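Local coordinates for protein phosphodiesterase (Salpingoeca rosetta, PDB 7CJ3) that holds retinal in a bacteriorhodopsin-like transmembrane domain built of membrane-spanning helices, at residues 30-35 with 102-107; 45-50 with 114-119; 125-130 with 248-253. All blocks are in the same frame, centred on the assembly; numbering follows the deposited sequence.

Contact 1 (30-35 with 102-107)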
# COMPACT_ATOMS: atom_id res chain seq x y z
N ILE B 30 12.71 -17.95 10.95
CA ILE B 30 12.86 -19.42 11.13
C ILE B 30 11.55 -19.99 11.66
O ILE B 30 11.12 -21.03 11.15
CB ILE B 30 14.07 -19.79 12.00
CG1 ILE B 30 15.38 -19.35 11.36
CG2 ILE B 30 14.07 -21.30 12.28
CD1 ILE B 30 16.53 -19.23 12.33
N VAL B 31 10.92 -19.33 12.62
CA VAL B 31 9.63 -19.79 13.21
C VAL B 31 8.56 -19.81 12.10
O VAL B 31 7.73 -20.76 12.04
CB VAL B 31 9.19 -18.89 14.39
CG1 VAL B 31 7.79 -19.25 14.87
CG2 VAL B 31 10.19 -18.95 15.53
N TRP B 32 8.61 -18.79 11.25
CA TRP B 32 7.66 -18.62 10.13
C TRP B 32 7.77 -19.81 9.16
O TRP B 32 6.77 -20.53 8.97
CB TRP B 32 7.89 -17.28 9.44
CG TRP B 32 6.79 -16.99 8.48
CD1 TRP B 32 5.59 -16.41 8.75
CD2 TRP B 32 6.77 -17.35 7.10
NE1 TRP B 32 4.83 -16.36 7.62
CE2 TRP B 32 5.52 -16.94 6.59
CE3 TRP B 32 7.69 -17.98 6.25
CZ2 TRP B 32 5.16 -17.14 5.26
CZ3 TRP B 32 7.35 -18.16 4.93
CH2 TRP B 32 6.09 -17.75 4.44
N LEU B 33 8.98 -20.03 8.62
CA LEU B 33 9.29 -21.12 7.66
C LEU B 33 8.84 -22.48 8.19
O LEU B 33 8.22 -23.24 7.42
CB LEU B 33 10.80 -21.13 7.41
CG LEU B 33 11.32 -19.99 6.54
CD1 LEU B 33 12.84 -19.89 6.66
CD2 LEU B 33 10.88 -20.18 5.08
N CYS B 34 9.13 -22.78 9.45
CA CYS B 34 8.72 -24.06 10.08
C CYS B 34 7.20 -24.20 10.01
O CYS B 34 6.68 -25.26 9.58
CB CYS B 34 9.22 -24.14 11.52
SG CYS B 34 11.01 -23.95 11.66
N VAL B 35 6.48 -23.14 10.39
CA VAL B 35 5.00 -23.16 10.45
C VAL B 35 4.49 -23.26 9.02
O VAL B 35 3.58 -24.08 8.75
CB VAL B 35 4.49 -21.92 11.18
CG1 VAL B 35 2.96 -21.84 11.14
CG2 VAL B 35 5.02 -21.85 12.60
N ALA B 102 4.62 -10.24 7.25
CA ALA B 102 3.23 -10.02 6.80
C ALA B 102 3.17 -10.18 5.28
O ALA B 102 2.29 -10.89 4.79
CB ALA B 102 2.74 -8.66 7.24
N CYS B 103 4.12 -9.63 4.56
CA CYS B 103 4.18 -9.71 3.09
C CYS B 103 4.14 -11.17 2.63
O CYS B 103 3.24 -11.51 1.80
CB CYS B 103 5.43 -9.04 2.56
SG CYS B 103 5.55 -9.23 0.77
N ILE B 104 5.08 -12.00 3.11
CA ILE B 104 5.21 -13.41 2.64
C ILE B 104 4.07 -14.27 3.19
O ILE B 104 3.70 -15.23 2.47
CB ILE B 104 6.58 -14.04 2.95
CG1 ILE B 104 6.90 -14.04 4.45
CG2 ILE B 104 7.66 -13.34 2.14
CD1 ILE B 104 8.29 -14.57 4.82
N SER B 105 3.53 -13.98 4.39
CA SER B 105 2.40 -14.79 4.92
C SER B 105 1.23 -14.60 3.95
O SER B 105 0.59 -15.59 3.56
CB SER B 105 2.03 -14.49 6.35
OG SER B 105 3.11 -13.88 7.03
N TYR B 106 1.00 -13.36 3.53
CA TYR B 106 -0.17 -13.07 2.65
C TYR B 106 0.09 -13.65 1.25
O TYR B 106 -0.87 -14.20 0.70
CB TYR B 106 -0.49 -11.57 2.72
CG TYR B 106 -1.37 -11.21 3.89
CD1 TYR B 106 -2.71 -11.56 3.92
CD2 TYR B 106 -0.87 -10.50 4.98
CE1 TYR B 106 -3.54 -11.22 4.98
CE2 TYR B 106 -1.69 -10.15 6.05
CZ TYR B 106 -3.03 -10.50 6.06
OH TYR B 106 -3.83 -10.17 7.13
N LEU B 107 1.33 -13.58 0.73
CA LEU B 107 1.71 -14.19 -0.58
C LEU B 107 1.35 -15.68 -0.55
O LEU B 107 0.76 -16.16 -1.52
CB LEU B 107 3.20 -14.00 -0.86
CG LEU B 107 3.73 -14.66 -2.15
CD1 LEU B 107 2.94 -14.24 -3.37
CD2 LEU B 107 5.17 -14.30 -2.41
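Trp32 reaches across from helix 17-41 and lays its indole against Ile104 and Ser105 of helix 86-111. The two backbones stay well apart, with 8.3 Å between the CA atoms of Trp32 and Ser105, and the indole spans the separation between them. Its reach depends on CG standing anti to the backbone N (chi1 -170°), which carries the ring away from its own helix. One face of the six-membered ring receives Ile104: the CD1 methyl sits 3.6 Å from the centroid, only 8° off the ring normal, in a CH-pi contact. Closer to the partner backbone, Ile104 CG1 lies 3.6 Å from Trp32 CZ2, so the branch runs beneath the benzene half from root to tip. The pyrrole half brings its N-H to Ser105, whose CA also touches CZ2. Trp32 NE1 gives Ser105 OG a weak hydrogen bond of 3.1 Å, bent to 134° at the hydrogen, with the oxygen oblique to the ring. Ser105 OG is also bonded to the backbone oxygen of Val101, a turn earlier, which helps fix its place as acceptor for the indole. Val101 and Ser108 touch the ring as well, so the tryptophan fits between successive turns of one helix face. This is helix-helix packing in which an additional N-terminal helix docks, here through the indole of Trp32, on the second helix of the seven-helix rhodopsin fold.

Contact 2 (45-50 with 114-119)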
# COMPACT_ATOMS: atom_id res chain seq x y z
N PRO B 45 -5.47 -30.19 -0.66
CA PRO B 45 -5.62 -29.33 -1.84
C PRO B 45 -7.03 -29.25 -2.43
O PRO B 45 -7.38 -28.19 -2.92
CB PRO B 45 -4.72 -29.98 -2.91
CG PRO B 45 -3.73 -30.80 -2.13
CD PRO B 45 -4.49 -31.26 -0.90
N GLU B 46 -7.78 -30.35 -2.40
CA GLU B 46 -9.20 -30.43 -2.86
C GLU B 46 -10.05 -29.50 -1.97
O GLU B 46 -10.98 -28.85 -2.48
CB GLU B 46 -9.69 -31.88 -2.78
CG GLU B 46 -11.06 -32.10 -3.39
CD GLU B 46 -11.10 -31.83 -4.89
OE1 GLU B 46 -10.24 -32.38 -5.60
OE2 GLU B 46 -11.94 -31.03 -5.33
N ALA B 47 -9.74 -29.45 -0.67
CA ALA B 47 -10.40 -28.59 0.33
C ALA B 47 -10.13 -27.12 -0.03
O ALA B 47 -11.13 -26.39 -0.12
CB ALA B 47 -9.94 -28.94 1.73
N SER B 48 -8.87 -26.72 -0.24
CA SER B 48 -8.53 -25.30 -0.53
C SER B 48 -9.11 -24.89 -1.88
O SER B 48 -9.57 -23.74 -1.98
CB SER B 48 -7.11 -24.92 -0.39
OG SER B 48 -6.28 -26.04 -0.29
N ARG B 49 -9.14 -25.78 -2.86
CA ARG B 49 -9.75 -25.52 -4.20
C ARG B 49 -11.23 -25.14 -4.00
O ARG B 49 -11.68 -24.16 -4.63
CB ARG B 49 -9.53 -26.74 -5.10
CG ARG B 49 -10.08 -26.64 -6.51
CD ARG B 49 -10.83 -27.94 -6.81
NE ARG B 49 -11.29 -28.06 -8.19
CZ ARG B 49 -12.22 -28.93 -8.62
NH1 ARG B 49 -12.81 -29.77 -7.78
NH2 ARG B 49 -12.55 -28.97 -9.89
N ARG B 50 -11.95 -25.86 -3.14
CA ARG B 50 -13.40 -25.65 -2.86
C ARG B 50 -13.62 -24.34 -2.08
O ARG B 50 -14.64 -23.66 -2.32
CB ARG B 50 -14.03 -26.85 -2.16
CG ARG B 50 -14.21 -28.06 -3.07
CD ARG B 50 -15.63 -28.59 -3.12
NE ARG B 50 -15.67 -29.71 -4.05
CZ ARG B 50 -15.16 -30.91 -3.82
NH1 ARG B 50 -14.59 -31.19 -2.66
NH2 ARG B 50 -15.24 -31.85 -4.74
N LEU B 114 -2.63 -24.36 1.86
CA LEU B 114 -2.23 -24.36 3.29
C LEU B 114 -3.35 -25.01 4.11
O LEU B 114 -4.52 -24.70 3.90
CB LEU B 114 -1.93 -22.94 3.75
CG LEU B 114 -0.79 -22.23 3.02
CD1 LEU B 114 -0.67 -20.78 3.50
CD2 LEU B 114 0.53 -22.95 3.22
N TYR B 115 -2.96 -25.92 5.00
CA TYR B 115 -3.80 -26.55 6.03
C TYR B 115 -4.49 -25.44 6.83
O TYR B 115 -3.83 -24.42 7.18
CB TYR B 115 -2.96 -27.42 6.97
CG TYR B 115 -3.75 -28.05 8.08
CD1 TYR B 115 -4.83 -28.87 7.80
CD2 TYR B 115 -3.44 -27.81 9.40
CE1 TYR B 115 -5.57 -29.46 8.81
CE2 TYR B 115 -4.15 -28.39 10.43
CZ TYR B 115 -5.21 -29.23 10.13
OH TYR B 115 -5.90 -29.81 11.15
N PHE B 116 -5.78 -25.65 7.09
CA PHE B 116 -6.71 -24.70 7.75
C PHE B 116 -7.75 -25.49 8.54
O PHE B 116 -7.99 -26.68 8.25
CB PHE B 116 -7.35 -23.77 6.70
CG PHE B 116 -8.28 -24.45 5.74
CD1 PHE B 116 -7.80 -24.97 4.55
CD2 PHE B 116 -9.64 -24.57 6.01
CE1 PHE B 116 -8.67 -25.55 3.63
CE2 PHE B 116 -10.50 -25.17 5.11
CZ PHE B 116 -10.02 -25.66 3.91
N LEU B 117 -8.34 -24.84 9.54
CA LEU B 117 -9.41 -25.42 10.39
C LEU B 117 -10.74 -24.97 9.82
O LEU B 117 -10.75 -23.98 9.08
CB LEU B 117 -9.20 -24.98 11.85
CG LEU B 117 -8.16 -25.78 12.65
CD1 LEU B 117 -7.04 -26.32 11.79
CD2 LEU B 117 -7.58 -24.95 13.78
N VAL B 118 -11.81 -25.71 10.12
CA VAL B 118 -13.22 -25.30 9.85
C VAL B 118 -13.84 -24.96 11.21
O VAL B 118 -13.72 -25.81 12.14
CB VAL B 118 -13.96 -26.41 9.09
CG1 VAL B 118 -15.37 -26.04 8.76
CG2 VAL B 118 -13.21 -26.77 7.82
N ASP B 119 -14.40 -23.74 11.35
CA ASP B 119 -14.93 -23.18 12.63
C ASP B 119 -16.30 -23.83 12.93
O ASP B 119 -16.99 -24.29 11.95
CB ASP B 119 -14.86 -21.65 12.67
CG ASP B 119 -15.81 -20.83 11.76
OD1 ASP B 119 -16.72 -21.42 11.12
OD2 ASP B 119 -15.63 -19.59 11.73
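Phe116 turns its ring toward the first turns of helix 45-54 and meets Ala47 and Ser48 there with one corner. Its CG lies between the backbone N and the carbonyl carbon (chi1 67°), a conformation that swings the ring off the extended main chain toward the short helix. The CZ atom then comes 3.9 Å from Ala47 CB, a methyl that approaches obliquely. The neighbouring CE1 lies 4.0 Å from the backbone N of Ser48, which sits at the ring edge, near its plane. Within its own segment, the ring edge also faces Leu114 O in plane. No hydrogen bond crosses the contact between these two segments. The Ser48 hydroxyl is instead held by Asn44 O and by Asn113 OD1, the second of which ties the helix to the chain just ahead of Leu114.

On the outer side of the helix, Glu46 bends at its second torsion (chi2 64°), bringing its carboxylate back toward the residues of the following turn, where it forms a salt-bridge network with Arg49 and Arg50. Arg49 NH1 gives Glu46 OE2 a hydrogen-bonded salt bridge of 2.9 Å on its syn lone pair, the oxygen lying 22° out of the guanidinium plane. Arg50 NH2, at 3.5 Å from the same Glu46 OE2, adds charge attraction alone, the oxygen lying over a guanidinium face. Both arginines touch crystal neighbours, which may influence their poses. Phe116, at the foot of the antiparallel hairpin that joins the second and third helices of microbial rhodopsins, thus packs helix 45-54 against Pro125 and Trp127.

Contact 3 (125-130 with 248-253); sequences PVWLMR and IDFQVG
The backbones come nearest at Pro125 and Phe250, whose CA atoms are 8.7 Å apart, beside the starts of two helices. Segment 125-130 arrives as an extended strand, passes through Trp127 at the N-cap position and turns into helix 128-149. Segment 248-253 likewise leaves a loop, with Asp249 at the N-cap position, and Phe250 opens helix 250-277; a weak bond from Gly253 N to Asp249 O belongs to that first turn. With chi1 at -172° the phenyl of Phe250 extends away from the backbone N and out toward the strand. Pro125 lies across one face: its CD is 3.8 Å from the Phe250 centroid, 18° off the normal, in a CH-pi contact. The pyrrolidine tip also touches, with Pro125 CG 3.6 Å from Phe250 CZ.

These are the entrances to the third and seventh helices of the rhodopsin fold, on the same side of the bundle, and the aromatic-proline contact joins them there.

Trp127 comes to the rim of the phenylalanine. Its NE1 stands near the ring plane, 3.9 Å from Phe250 CZ, while the two rings meet obliquely, the five-membered ring and the phenyl having planes at 53° and centroids 6.0 Å apart. On the indole itself, Pro125 CB lies 4.0 Å above one face, and the Arg130 guanidinium carbon is at the edge in plane. A salt bridge from Arg130 to Glu254 adds a charged link between the same helices, and Phe55 and Tyr62 extend the aromatic group around Phe250 and Trp127 respectively.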
# COMPACT_ATOMS: atom_id res chain seq x y z
N PRO B 125 -13.44 -21.18 7.07
CA PRO B 125 -12.03 -21.53 7.30
C PRO B 125 -11.33 -20.64 8.33
O PRO B 125 -11.57 -19.46 8.38
CB PRO B 125 -11.39 -21.41 5.91
CG PRO B 125 -12.34 -20.55 5.08
CD PRO B 125 -13.69 -20.53 5.78
N VAL B 126 -10.48 -21.24 9.15
CA VAL B 126 -9.60 -20.58 10.15
C VAL B 126 -8.17 -20.65 9.62
O VAL B 126 -7.56 -21.72 9.64
CB VAL B 126 -9.72 -21.30 11.51
CG1 VAL B 126 -9.02 -20.54 12.63
CG2 VAL B 126 -11.17 -21.56 11.86
N TRP B 127 -7.65 -19.52 9.14
CA TRP B 127 -6.33 -19.43 8.48
C TRP B 127 -5.26 -19.41 9.57
O TRP B 127 -5.07 -18.31 10.20
CB TRP B 127 -6.26 -18.19 7.61
CG TRP B 127 -7.26 -18.12 6.50
CD1 TRP B 127 -8.09 -17.06 6.23
CD2 TRP B 127 -7.49 -19.08 5.46
NE1 TRP B 127 -8.82 -17.31 5.10
CE2 TRP B 127 -8.48 -18.54 4.61
CE3 TRP B 127 -6.95 -20.33 5.14
CZ2 TRP B 127 -8.96 -19.22 3.48
CZ3 TRP B 127 -7.43 -21.00 4.04
CH2 TRP B 127 -8.40 -20.45 3.20
N LEU B 128 -4.58 -20.55 9.78
CA LEU B 128 -3.53 -20.70 10.82
C LEU B 128 -2.30 -19.85 10.45
O LEU B 128 -1.53 -19.43 11.36
CB LEU B 128 -3.20 -22.19 10.88
CG LEU B 128 -4.31 -23.05 11.50
CD1 LEU B 128 -4.14 -24.53 11.14
CD2 LEU B 128 -4.36 -22.86 13.01
N MET B 129 -2.14 -19.56 9.16
CA MET B 129 -1.03 -18.70 8.65
C MET B 129 -1.23 -17.25 9.12
O MET B 129 -0.25 -16.67 9.62
CB MET B 129 -0.93 -18.77 7.12
CG MET B 129 0.25 -18.00 6.56
SD MET B 129 1.88 -18.65 7.00
CE MET B 129 2.01 -19.84 5.66
N ARG B 130 -2.44 -16.70 9.02
CA ARG B 130 -2.72 -15.35 9.57
C ARG B 130 -2.42 -15.36 11.08
O ARG B 130 -1.63 -14.49 11.51
CB ARG B 130 -4.13 -14.86 9.28
CG ARG B 130 -4.34 -13.39 9.64
CD ARG B 130 -5.57 -12.77 8.98
NE ARG B 130 -6.74 -13.63 9.13
CZ ARG B 130 -7.74 -13.71 8.25
NH1 ARG B 130 -7.78 -12.94 7.16
NH2 ARG B 130 -8.74 -14.55 8.48
N ILE B 248 -22.05 -10.34 9.37
CA ILE B 248 -21.28 -10.19 8.09
C ILE B 248 -20.96 -11.60 7.59
O ILE B 248 -20.82 -12.49 8.44
CB ILE B 248 -20.00 -9.34 8.29
CG1 ILE B 248 -19.02 -9.97 9.29
CG2 ILE B 248 -20.35 -7.92 8.72
CD1 ILE B 248 -17.71 -9.22 9.39
N ASP B 249 -20.84 -11.79 6.27
CA ASP B 249 -20.36 -13.05 5.66
C ASP B 249 -18.82 -13.09 5.73
O ASP B 249 -18.18 -12.12 6.16
CB ASP B 249 -20.89 -13.25 4.23
CG ASP B 249 -20.43 -12.25 3.16
OD1 ASP B 249 -20.90 -11.13 3.21
OD2 ASP B 249 -19.62 -12.62 2.27
N PHE B 250 -18.23 -14.21 5.30
CA PHE B 250 -16.81 -14.54 5.49
C PHE B 250 -15.92 -13.54 4.75
O PHE B 250 -15.01 -12.93 5.41
CB PHE B 250 -16.54 -15.96 4.99
CG PHE B 250 -15.16 -16.40 5.36
CD1 PHE B 250 -14.79 -16.49 6.69
CD2 PHE B 250 -14.21 -16.64 4.36
CE1 PHE B 250 -13.49 -16.85 7.03
CE2 PHE B 250 -12.92 -17.01 4.71
CZ PHE B 250 -12.56 -17.11 6.04
N GLN B 251 -16.21 -13.38 3.44
CA GLN B 251 -15.46 -12.52 2.49
C GLN B 251 -15.45 -11.05 2.97
O GLN B 251 -14.37 -10.44 2.92
CB GLN B 251 -16.03 -12.65 1.07
CG GLN B 251 -15.86 -14.04 0.49
CD GLN B 251 -15.93 -14.12 -1.02
OE1 GLN B 251 -17.00 -14.24 -1.60
NE2 GLN B 251 -14.79 -14.08 -1.67
N VAL B 252 -16.57 -10.51 3.43
CA VAL B 252 -16.60 -9.12 3.98
C VAL B 252 -15.63 -9.02 5.16
O VAL B 252 -14.85 -8.08 5.18
CB VAL B 252 -18.04 -8.67 4.35
CG1 VAL B 252 -18.05 -7.47 5.30
CG2 VAL B 252 -18.89 -8.34 3.10
N GLY B 253 -15.64 -10.00 6.07
CA GLY B 253 -14.69 -10.09 7.20
C GLY B 253 -13.23 -10.17 6.78
O GLY B 253 -12.37 -9.50 7.42

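From the N terminus, helix 17-41 supplies the first half of contact 1 and helix 45-54, next in the chain, that of contact 2. Helix 86-111 then closes contact 1 and the segment after it closes contact 2, so the two loops cross rather than nest, tying the N-terminal helices to the second helix of the bundle and to its exit. Contact 3 follows in series and closes a long loop of 117 mostly helical residues, joining 125-130 to the start of helix 250-277. The hairpin bridges contacts 2 and 3, with Leu117 O 2.8 Å from Val126 N, a probable hydrogen bond. Met129 packs against Trp32 and Leu114, bringing all three contacts together.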